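Local structure of putative histidinol-phosphate aminotransferase (Erwinia carotovora atroseptica, 3LY1) at residues N151-I157 against L288-F294; P159-E164 against R190-I194; A183-N187 against S265-D270; L283-Y287 against H297-V301. The protein binds pyridoxal 5'-phosphate and probably acts as a transaminase of the histidinol-phosphate aminotransferase type. One frame throughout, in Å; residues are numbered along the deposited sequence.

Contact 1: N151-I157 against L288-F294; sequences NNPTGTI and LPSEGNF. With PLP (pyridoxal-5'-phosphate), chain E.
In many fold-type I aminotransferases an Asn-Pro-Thr-Gly turn lies beside the cofactor; here 151-157 holds it, as Asn-Asn-Pro-Thr-Gly, against the loop 288-294 that enters strand 294-298. A cis peptide precedes Pro153, and Gly155 N bonds back to Asn151 O at 2.9 Å. Gly155 (phi 84°) comes nearest Ser290, CA to CA 4.7 Å; a CB there would lie 3.5 Å from Pro289 O. The direct bond between the loops runs from Glu291 N to Gly155 O, 2.9 Å. Phe294, chi1 p (52°), sends its ring against the turn, its edge meeting Asn151 O at CZ and Pro153 O at CE2, each 3.3 Å away. Thr154 and Thr156 are both p; Thr154 CB packs on Leu288 CD1 (3.7 Å), with Leu288 in mt, and Thr156 CG2 on Pro289 CD (3.8 Å). A water lies 2.9 Å from Thr154 O and 2.8 Å from Leu288 O, bridging the two carbonyls. Asn152, chi1 t, has OD1 held by Arg329, while its ND2 donates to PLP O3 at 2.8 Å.

Contact 2: P159-E164 against R190-I194; sequences PADVIE and RFRSI
The N-terminus of helix 160-168 is met by the loop 190-194, a partly buried contact within the large PLP-binding domain, held mainly by polar links. Pro159 occupies the N-cap position, its CA 4.8 Å from that of Arg190; the loop, extended at 191-193, then passes Ala160 with Arg192 (5.4 Å between CA atoms) and reaches Ile194 beside Glu164. Ala160 N, in the first turn and so without a helical acceptor, donates to Arg190 O at 2.8 Å and 174°. Asp161 N gives its proton to a water 3.0 Å away, which donates in turn to Arg190 O. Arg192 lays one guanidinium face over Ala160 CB and forms a two-pronged salt bridge with Glu164 (chi1 m, chi2 t): NH2 to OE1 2.9 Å, NE to OE2 3.3 Å. Arg190 instead pairs with Asp188, and Ser193 OG with Glu180. Glu164 OE2 also accepts from two waters, one donating to Arg192 O, the other lying 2.7 Å from both Glu164 OE2 and Ser193 O.

Contact 3: A183-N187 against S265-D270; sequences AEFVN and SKKSND
A short 3-10 turn, 183-185, runs into an extended residue and lies beside one and a half turns of the long helix 259-283. The backbones come nearest at Phe185 and Lys266, whose CA atoms are 5.6 Å apart. Val186 N closes the turn on Ala183 O (3.1 Å), after which Val186 (phi/psi -68/137) opens the chain toward Asn187; on the other side the helix keeps its i to i+4 bonding, Asp270 N to Lys266 O at 2.9 Å. In this fold-type I aminotransferase the turn follows Tyr182, a PLP-binding residue, so the contact joins the edge of the cofactor site to the helix.

Phe185, chi1 m, brings its ring over to the helix: the ring edge faces Ser265 O, with CE1 4.2 Å from it, and CD1 is 3.4 Å from Asn269 ND2, which is also hydrogen-bonded to Gly292 O. Lys266 has t rotamers through chi3 and m at chi4, which carries its aliphatic part past Glu184 O (CD 3.6 Å) and its NZ to Asn187 OD1 (2.7 Å) and to Asp270 OD2, a salt bridge of 2.7 Å within the helix. Asn187 ND2 completes the ring of polar groups by donating to Asp270 OD1 at 3.1 Å, and that oxygen also pairs with Arg273. A water ties the two sides together, accepting from Asn269 ND2 at 2.8 Å and donating to Phe185 O and Asp270 OD1, both at 2.7 Å.

Contact 4: L283-Y287 against H297-V301; sequences LKLPY and HQLVV
This contact is a single beta bridge that brings the chain back on itself in the small C-terminal domain of the fold-type I aminotransferase, where the segment leaving helix 259-283 lies alongside the end of strand 294-298. The helix finishes in a Schellman motif, with Lys284 at phi/psi 55/44; from Leu285 onward the backbone is extended. Tyr287 and His297 form the bridge, CA to CA 4.1 Å, and Pro286 lies next to Gln298 at 5.5 Å. Gln298 N donates to Pro286 O at 2.9 Å and 171°; the proline, lacking an amide proton, can only accept.

Two kinds of packing surround that bond. On the more buried side, Leu285 (chi1 m, chi2 t) points toward the other segment and sets CD2 3.6 Å from Gln298 O and 4.2 Å from Val300 CG1, while Leu280 of the helix and Ile354 also touch its side chain. On the solvent side, Pro286 CG lies 3.4 Å from Gln298 OE1. The Tyr287 ring, chi1 p, leads away to pack on Leu277 and Leu280, and its hydroxyl is hydrogen-bonded to Glu281. Strand 294-298 pairs on with 327-331, His297 sharing backbone bonds with Cys328. With chi1 p, the His297 imidazole folds along its own strand, so that ND1 donates to Gln298 O at 2.9 Å.

The four contacts show how chemistry varies with place in the fold. Contact 1, mostly buried and beside the cofactor, relies on backbone shape and a tightly surrounded aromatic ring; contacts 2 and 3, partly buried, use charged side chains and bridging waters; contact 4, farthest from the centre of the chain, combines one backbone bond with apolar packing. Contacts 1 and 3 are joined directly, Glu291 OE1 to Asn187 N and Gly292 O to Asn269 ND2. Phe191 of contact 2 packs against Ile157 of contact 1 and against Ala183 and Val186 of contact 3. Contact 4 begins where helix 259-283, which contact 3 uses, gives way to a loop, and continues in sequence into contact 1, yet lies clear of contacts 2 and 3.

Contact 1: N151-I157 against L288-F294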
# COMPACT_ATOMS: atom_id res chain seq x y z
N ASN A 151 -4.05 -4.78 -23.66
CA ASN A 151 -4.39 -3.39 -23.36
C ASN A 151 -5.74 -3.30 -22.66
O ASN A 151 -6.61 -4.09 -22.94
CB ASN A 151 -4.37 -2.54 -24.64
CG ASN A 151 -4.43 -1.04 -24.37
OD1 ASN A 151 -3.85 -0.54 -23.40
ND2 ASN A 151 -5.13 -0.32 -25.24
N ASN A 152 -5.87 -2.30 -21.80
CA ASN A 152 -7.12 -1.92 -21.16
C ASN A 152 -7.30 -0.51 -21.63
O ASN A 152 -6.43 0.33 -21.36
CB ASN A 152 -6.98 -2.02 -19.63
CG ASN A 152 -8.23 -1.54 -18.85
OD1 ASN A 152 -9.26 -1.23 -19.44
ND2 ASN A 152 -8.13 -1.51 -17.51
N PRO A 153 -8.42 -0.19 -22.34
CA PRO A 153 -9.72 -0.83 -22.42
C PRO A 153 -10.00 -1.71 -23.63
O PRO A 153 -11.02 -2.37 -23.63
CB PRO A 153 -10.66 0.38 -22.46
CG PRO A 153 -9.93 1.34 -23.30
CD PRO A 153 -8.50 1.20 -22.83
N THR A 154 -9.11 -1.74 -24.63
CA THR A 154 -9.44 -2.39 -25.91
C THR A 154 -9.47 -3.92 -25.79
O THR A 154 -10.17 -4.56 -26.54
CB THR A 154 -8.42 -2.04 -27.00
OG1 THR A 154 -7.10 -2.44 -26.57
CG2 THR A 154 -8.44 -0.52 -27.35
N GLY A 155 -8.68 -4.49 -24.88
CA GLY A 155 -8.56 -5.95 -24.68
C GLY A 155 -7.59 -6.69 -25.59
O GLY A 155 -7.40 -7.89 -25.45
N THR A 156 -6.95 -5.98 -26.52
CA THR A 156 -6.12 -6.62 -27.53
C THR A 156 -4.69 -6.81 -27.05
O THR A 156 -4.23 -6.13 -26.14
CB THR A 156 -6.11 -5.79 -28.80
OG1 THR A 156 -5.72 -4.42 -28.51
CG2 THR A 156 -7.55 -5.81 -29.42
N ILE A 157 -4.01 -7.74 -27.70
CA ILE A 157 -2.56 -7.89 -27.53
C ILE A 157 -1.78 -7.29 -28.70
O ILE A 157 -2.31 -7.14 -29.81
CB ILE A 157 -2.15 -9.37 -27.31
CG1 ILE A 157 -2.53 -10.26 -28.51
CG2 ILE A 157 -2.74 -9.90 -25.98
CD1 ILE A 157 -1.43 -10.41 -29.60
N LEU A 288 -13.65 -5.59 -30.58
CA LEU A 288 -12.23 -5.90 -30.72
C LEU A 288 -11.94 -7.26 -30.10
O LEU A 288 -12.66 -7.73 -29.21
CB LEU A 288 -11.37 -4.79 -30.08
CG LEU A 288 -11.56 -3.34 -30.58
CD1 LEU A 288 -10.54 -2.35 -29.96
CD2 LEU A 288 -11.43 -3.28 -32.09
N PRO A 289 -10.88 -7.94 -30.58
CA PRO A 289 -10.57 -9.24 -29.98
C PRO A 289 -10.25 -9.03 -28.49
O PRO A 289 -9.65 -8.00 -28.09
CB PRO A 289 -9.35 -9.72 -30.76
CG PRO A 289 -9.34 -8.93 -32.02
CD PRO A 289 -10.00 -7.60 -31.71
N SER A 290 -10.74 -9.95 -27.68
CA SER A 290 -10.70 -9.86 -26.23
C SER A 290 -9.74 -10.93 -25.76
O SER A 290 -9.96 -12.11 -26.00
CB SER A 290 -12.10 -10.14 -25.65
OG SER A 290 -12.08 -10.26 -24.25
N GLU A 291 -8.64 -10.51 -25.15
CA GLU A 291 -7.64 -11.43 -24.63
C GLU A 291 -7.51 -11.32 -23.10
O GLU A 291 -6.73 -12.08 -22.50
CB GLU A 291 -6.29 -11.14 -25.29
CG GLU A 291 -6.31 -11.36 -26.76
CD GLU A 291 -6.60 -12.80 -27.17
OE1 GLU A 291 -6.27 -13.74 -26.43
OE2 GLU A 291 -7.17 -13.00 -28.27
N GLY A 292 -8.27 -10.40 -22.51
CA GLY A 292 -8.39 -10.21 -21.07
C GLY A 292 -9.76 -10.69 -20.56
O GLY A 292 -10.35 -11.58 -21.14
N ASN A 293 -10.26 -10.06 -19.50
CA ASN A 293 -11.57 -10.40 -18.90
C ASN A 293 -12.61 -9.29 -19.14
O ASN A 293 -13.44 -8.98 -18.27
CB ASN A 293 -11.41 -10.79 -17.41
CG ASN A 293 -10.90 -9.65 -16.52
OD1 ASN A 293 -10.48 -8.61 -17.01
ND2 ASN A 293 -10.96 -9.86 -15.20
N PHE A 294 -12.55 -8.70 -20.33
CA PHE A 294 -13.48 -7.63 -20.74
C PHE A 294 -13.51 -7.51 -22.27
O PHE A 294 -12.61 -8.01 -22.94
CB PHE A 294 -13.06 -6.28 -20.16
CG PHE A 294 -11.59 -5.92 -20.43
CD1 PHE A 294 -10.59 -6.38 -19.59
CD2 PHE A 294 -11.24 -5.13 -21.51
CE1 PHE A 294 -9.26 -6.07 -19.82
CE2 PHE A 294 -9.91 -4.79 -21.75
CZ PHE A 294 -8.92 -5.28 -20.91
N1 PLP E . -2.78 -2.32 -14.84
C2 PLP E . -3.92 -2.44 -15.61
C2A PLP E . -3.77 -2.56 -17.10
C3 PLP E . -5.16 -2.40 -14.97
O3 PLP E . -6.28 -2.50 -15.72
C4 PLP E . -5.22 -2.25 -13.56
C4A PLP E . -6.55 -2.35 -12.84
O4A PLP E . -7.44 -1.64 -13.29
C5 PLP E . -4.05 -2.13 -12.81
C6 PLP E . -2.84 -2.15 -13.48
C5A PLP E . -4.07 -1.95 -11.30
O4P PLP E . -4.64 -3.05 -10.58
P PLP E . -4.14 -3.43 -9.11
O1P PLP E . -3.67 -2.23 -8.35
O2P PLP E . -3.05 -4.42 -9.40
O3P PLP E . -5.38 -4.07 -8.52
O HOH W 1 -12.26 -6.53 -26.67

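Contact 2: P159-E164 against R190-I194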
# COMPACT_ATOMS: atom_id res chain seq x y z
N PRO A 159 1.53 -8.29 -30.76
CA PRO A 159 2.41 -9.47 -30.93
C PRO A 159 3.82 -9.31 -30.34
O PRO A 159 4.45 -8.25 -30.48
CB PRO A 159 2.48 -9.64 -32.44
CG PRO A 159 1.25 -8.98 -32.96
CD PRO A 159 1.04 -7.80 -32.06
N ALA A 160 4.34 -10.38 -29.73
CA ALA A 160 5.69 -10.32 -29.17
C ALA A 160 6.78 -9.97 -30.20
O ALA A 160 7.77 -9.29 -29.85
CB ALA A 160 6.04 -11.60 -28.46
N ASP A 161 6.60 -10.37 -31.46
CA ASP A 161 7.65 -10.12 -32.45
C ASP A 161 7.72 -8.66 -32.90
O ASP A 161 8.62 -8.26 -33.61
CB ASP A 161 7.60 -11.11 -33.63
CG ASP A 161 6.35 -10.98 -34.49
OD1 ASP A 161 5.51 -10.09 -34.23
OD2 ASP A 161 6.23 -11.78 -35.47
N VAL A 162 6.75 -7.86 -32.47
CA VAL A 162 6.74 -6.42 -32.71
C VAL A 162 7.39 -5.67 -31.52
O VAL A 162 8.18 -4.76 -31.71
CB VAL A 162 5.30 -5.98 -32.96
CG1 VAL A 162 5.11 -4.46 -32.84
CG2 VAL A 162 4.85 -6.51 -34.31
N ILE A 163 7.08 -6.09 -30.30
CA ILE A 163 7.67 -5.47 -29.08
C ILE A 163 9.12 -5.90 -28.74
O ILE A 163 9.98 -5.04 -28.46
CB ILE A 163 6.75 -5.72 -27.86
CG1 ILE A 163 5.42 -4.98 -28.09
CG2 ILE A 163 7.42 -5.25 -26.56
CD1 ILE A 163 4.40 -5.05 -26.95
N GLU A 164 9.38 -7.20 -28.74
CA GLU A 164 10.70 -7.72 -28.31
C GLU A 164 11.90 -7.13 -29.07
O GLU A 164 12.89 -6.78 -28.42
CB GLU A 164 10.76 -9.24 -28.32
CG GLU A 164 9.86 -9.90 -27.29
CD GLU A 164 9.79 -11.43 -27.42
OE1 GLU A 164 10.44 -12.01 -28.32
OE2 GLU A 164 9.07 -12.07 -26.60
N ARG A 190 0.38 -15.21 -30.68
CA ARG A 190 1.35 -14.17 -30.99
C ARG A 190 1.78 -13.43 -29.70
O ARG A 190 2.78 -12.68 -29.70
CB ARG A 190 0.76 -13.15 -31.97
CG ARG A 190 0.39 -13.78 -33.35
CD ARG A 190 -0.41 -12.85 -34.22
NE ARG A 190 -1.70 -12.53 -33.63
CZ ARG A 190 -2.63 -11.75 -34.17
NH1 ARG A 190 -2.46 -11.23 -35.37
NH2 ARG A 190 -3.75 -11.50 -33.51
N PHE A 191 1.01 -13.61 -28.63
CA PHE A 191 1.33 -13.01 -27.34
C PHE A 191 2.39 -13.84 -26.63
O PHE A 191 2.29 -15.06 -26.58
CB PHE A 191 0.10 -12.93 -26.41
CG PHE A 191 0.46 -12.48 -25.00
CD1 PHE A 191 0.53 -11.14 -24.70
CD2 PHE A 191 0.77 -13.38 -24.01
CE1 PHE A 191 0.87 -10.71 -23.43
CE2 PHE A 191 1.14 -12.97 -22.73
CZ PHE A 191 1.18 -11.61 -22.44
N ARG A 192 3.36 -13.13 -26.05
CA ARG A 192 4.42 -13.71 -25.22
C ARG A 192 4.68 -12.81 -24.02
O ARG A 192 4.79 -11.59 -24.18
CB ARG A 192 5.72 -13.88 -26.05
CG ARG A 192 6.04 -15.30 -26.45
CD ARG A 192 6.71 -15.47 -27.81
NE ARG A 192 7.58 -14.40 -28.32
CZ ARG A 192 7.67 -14.14 -29.63
NH1 ARG A 192 6.93 -14.83 -30.48
NH2 ARG A 192 8.47 -13.18 -30.09
N SER A 193 4.77 -13.38 -22.82
CA SER A 193 5.25 -12.59 -21.66
C SER A 193 6.68 -12.10 -21.91
O SER A 193 7.52 -12.80 -22.54
CB SER A 193 5.18 -13.35 -20.33
OG SER A 193 5.75 -12.57 -19.27
N ILE A 194 6.96 -10.88 -21.48
CA ILE A 194 8.28 -10.29 -21.62
C ILE A 194 9.24 -10.84 -20.58
O ILE A 194 10.44 -10.60 -20.65
CB ILE A 194 8.20 -8.75 -21.56
CG1 ILE A 194 9.42 -8.12 -22.26
CG2 ILE A 194 8.01 -8.21 -20.11
CD1 ILE A 194 9.31 -8.15 -23.75
O HOH W 2 4.65 -12.55 -32.12
O HOH W 3 5.90 -14.52 -33.57
O HOH W 4 7.24 -10.35 -25.13
O HOH W 5 9.68 -12.88 -24.14

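Contact 3: A183-N187 against S265-D270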
# COMPACT_ATOMS: atom_id res chain seq x y z
N ALA A 183 -2.55 -10.97 -18.43
CA ALA A 183 -1.85 -11.85 -19.39
C ALA A 183 -2.28 -13.32 -19.30
O ALA A 183 -2.32 -14.00 -20.31
CB ALA A 183 -0.34 -11.74 -19.23
N GLU A 184 -2.66 -13.80 -18.12
CA GLU A 184 -3.07 -15.21 -18.01
C GLU A 184 -4.38 -15.59 -18.73
O GLU A 184 -4.64 -16.77 -18.96
CB GLU A 184 -3.12 -15.64 -16.53
CG GLU A 184 -1.74 -15.65 -15.83
CD GLU A 184 -1.31 -14.31 -15.23
OE1 GLU A 184 -1.94 -13.27 -15.49
OE2 GLU A 184 -0.30 -14.30 -14.48
N PHE A 185 -5.18 -14.61 -19.10
CA PHE A 185 -6.41 -14.85 -19.85
C PHE A 185 -6.16 -15.05 -21.34
O PHE A 185 -7.08 -15.44 -22.06
CB PHE A 185 -7.35 -13.65 -19.68
CG PHE A 185 -7.87 -13.47 -18.29
CD1 PHE A 185 -8.77 -14.36 -17.75
CD2 PHE A 185 -7.51 -12.37 -17.54
CE1 PHE A 185 -9.27 -14.19 -16.46
CE2 PHE A 185 -8.00 -12.18 -16.27
CZ PHE A 185 -8.88 -13.09 -15.72
N VAL A 186 -4.94 -14.73 -21.82
CA VAL A 186 -4.69 -14.59 -23.25
C VAL A 186 -4.79 -15.95 -23.96
O VAL A 186 -4.32 -16.97 -23.45
CB VAL A 186 -3.30 -13.95 -23.56
CG1 VAL A 186 -2.99 -14.09 -25.05
CG2 VAL A 186 -3.24 -12.42 -23.12
N ASN A 187 -5.43 -15.96 -25.14
CA ASN A 187 -5.47 -17.15 -26.01
C ASN A 187 -4.59 -16.98 -27.26
O ASN A 187 -4.14 -17.94 -27.83
CB ASN A 187 -6.92 -17.46 -26.41
CG ASN A 187 -7.70 -18.10 -25.26
OD1 ASN A 187 -7.38 -19.21 -24.84
ND2 ASN A 187 -8.69 -17.38 -24.72
N SER A 265 -10.54 -20.35 -13.52
CA SER A 265 -10.67 -18.89 -13.64
C SER A 265 -10.59 -18.47 -15.12
O SER A 265 -11.43 -17.74 -15.58
CB SER A 265 -9.60 -18.20 -12.76
OG SER A 265 -9.70 -16.77 -12.78
N LYS A 266 -9.63 -18.98 -15.87
CA LYS A 266 -9.53 -18.69 -17.31
C LYS A 266 -10.72 -19.30 -18.11
O LYS A 266 -11.35 -18.62 -18.93
CB LYS A 266 -8.21 -19.24 -17.88
CG LYS A 266 -8.17 -19.19 -19.40
CD LYS A 266 -6.81 -19.43 -19.97
CE LYS A 266 -6.79 -19.03 -21.44
NZ LYS A 266 -7.81 -19.79 -22.22
N LYS A 267 -11.01 -20.57 -17.85
CA LYS A 267 -12.05 -21.28 -18.59
C LYS A 267 -13.40 -20.61 -18.44
O LYS A 267 -14.11 -20.41 -19.44
CB LYS A 267 -12.14 -22.74 -18.15
CG LYS A 267 -13.22 -23.55 -18.92
CD LYS A 267 -13.37 -25.01 -18.41
CE LYS A 267 -14.04 -25.95 -19.45
NZ LYS A 267 -14.91 -25.23 -20.48
N SER A 268 -13.75 -20.23 -17.21
CA SER A 268 -15.01 -19.53 -16.95
C SER A 268 -15.04 -18.19 -17.70
O SER A 268 -16.07 -17.81 -18.29
CB SER A 268 -15.24 -19.31 -15.45
OG SER A 268 -16.41 -18.53 -15.19
N ASN A 269 -13.91 -17.49 -17.71
CA ASN A 269 -13.80 -16.26 -18.48
C ASN A 269 -14.05 -16.49 -19.97
O ASN A 269 -14.73 -15.68 -20.61
CB ASN A 269 -12.44 -15.62 -18.30
CG ASN A 269 -12.36 -14.25 -18.94
OD1 ASN A 269 -13.09 -13.34 -18.56
ND2 ASN A 269 -11.44 -14.08 -19.90
N ASP A 270 -13.49 -17.57 -20.50
CA ASP A 270 -13.64 -17.92 -21.91
C ASP A 270 -15.10 -18.19 -22.26
O ASP A 270 -15.57 -17.76 -23.30
CB ASP A 270 -12.81 -19.17 -22.27
CG ASP A 270 -11.28 -18.90 -22.31
OD1 ASP A 270 -10.84 -17.76 -22.59
OD2 ASP A 270 -10.51 -19.87 -22.08
O HOH W 6 -9.61 -15.81 -21.20

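Contact 4: L283-Y287 against H297-V301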
# COMPACT_ATOMS: atom_id res chain seq x y z
N LEU A 283 -26.44 -8.69 -32.93
CA LEU A 283 -26.80 -7.27 -33.00
C LEU A 283 -26.02 -6.50 -34.06
O LEU A 283 -26.29 -5.30 -34.33
CB LEU A 283 -26.57 -6.63 -31.62
CG LEU A 283 -27.48 -7.13 -30.51
CD1 LEU A 283 -26.96 -6.58 -29.17
CD2 LEU A 283 -28.91 -6.70 -30.83
N LYS A 284 -25.05 -7.19 -34.65
CA LYS A 284 -24.11 -6.60 -35.62
C LYS A 284 -23.40 -5.37 -35.06
O LYS A 284 -23.26 -4.35 -35.74
CB LYS A 284 -24.83 -6.26 -36.94
CG LYS A 284 -25.42 -7.46 -37.62
CD LYS A 284 -26.07 -7.10 -38.96
CE LYS A 284 -26.73 -8.33 -39.64
NZ LYS A 284 -27.52 -7.97 -40.89
N LEU A 285 -22.94 -5.48 -33.81
CA LEU A 285 -22.13 -4.43 -33.21
C LEU A 285 -20.65 -4.87 -33.29
O LEU A 285 -20.31 -5.93 -32.80
CB LEU A 285 -22.58 -4.12 -31.77
CG LEU A 285 -23.93 -3.41 -31.63
CD1 LEU A 285 -24.48 -3.56 -30.16
CD2 LEU A 285 -23.86 -1.92 -32.07
N PRO A 286 -19.79 -4.06 -33.95
CA PRO A 286 -18.39 -4.47 -34.00
C PRO A 286 -17.74 -4.53 -32.59
O PRO A 286 -18.12 -3.76 -31.69
CB PRO A 286 -17.72 -3.36 -34.84
CG PRO A 286 -18.85 -2.79 -35.69
CD PRO A 286 -20.08 -2.91 -34.83
N TYR A 287 -16.81 -5.46 -32.41
CA TYR A 287 -15.97 -5.52 -31.22
C TYR A 287 -14.53 -5.88 -31.53
O TYR A 287 -14.22 -6.44 -32.58
CB TYR A 287 -16.53 -6.53 -30.25
CG TYR A 287 -16.57 -7.93 -30.80
CD1 TYR A 287 -17.70 -8.40 -31.48
CD2 TYR A 287 -15.50 -8.80 -30.65
CE1 TYR A 287 -17.75 -9.70 -32.00
CE2 TYR A 287 -15.53 -10.09 -31.16
CZ TYR A 287 -16.66 -10.54 -31.83
OH TYR A 287 -16.69 -11.82 -32.34
N HIS A 297 -16.54 -2.93 -27.26
CA HIS A 297 -17.42 -2.94 -28.44
C HIS A 297 -18.04 -1.59 -28.75
O HIS A 297 -18.10 -0.68 -27.89
CB HIS A 297 -18.48 -4.03 -28.35
CG HIS A 297 -19.63 -3.74 -27.41
ND1 HIS A 297 -20.74 -3.01 -27.79
CD2 HIS A 297 -19.88 -4.18 -26.15
CE1 HIS A 297 -21.62 -3.00 -26.79
NE2 HIS A 297 -21.12 -3.70 -25.78
N GLN A 298 -18.48 -1.48 -30.01
CA GLN A 298 -19.01 -0.24 -30.54
C GLN A 298 -20.48 -0.09 -30.18
O GLN A 298 -21.16 -1.07 -29.88
CB GLN A 298 -18.83 -0.23 -32.07
CG GLN A 298 -18.85 1.16 -32.67
CD GLN A 298 -18.65 1.14 -34.20
OE1 GLN A 298 -17.91 0.32 -34.72
NE2 GLN A 298 -19.32 2.04 -34.90
N LEU A 299 -20.92 1.16 -30.15
CA LEU A 299 -22.33 1.49 -29.94
C LEU A 299 -22.83 2.36 -31.06
O LEU A 299 -22.06 3.17 -31.62
CB LEU A 299 -22.53 2.21 -28.62
CG LEU A 299 -22.28 1.38 -27.37
CD1 LEU A 299 -22.24 2.26 -26.10
CD2 LEU A 299 -23.35 0.26 -27.28
N VAL A 300 -24.11 2.23 -31.38
CA VAL A 300 -24.79 3.13 -32.30
C VAL A 300 -25.65 4.18 -31.55
O VAL A 300 -26.01 5.21 -32.12
CB VAL A 300 -25.55 2.36 -33.43
CG1 VAL A 300 -24.53 1.61 -34.30
CG2 VAL A 300 -26.54 1.40 -32.88
N VAL A 301 -25.96 3.93 -30.28
CA VAL A 301 -26.63 4.92 -29.42
C VAL A 301 -25.57 5.64 -28.57
O VAL A 301 -24.45 5.14 -28.44
CB VAL A 301 -27.65 4.24 -28.50
CG1 VAL A 301 -28.63 3.44 -29.33
CG2 VAL A 301 -26.94 3.34 -27.46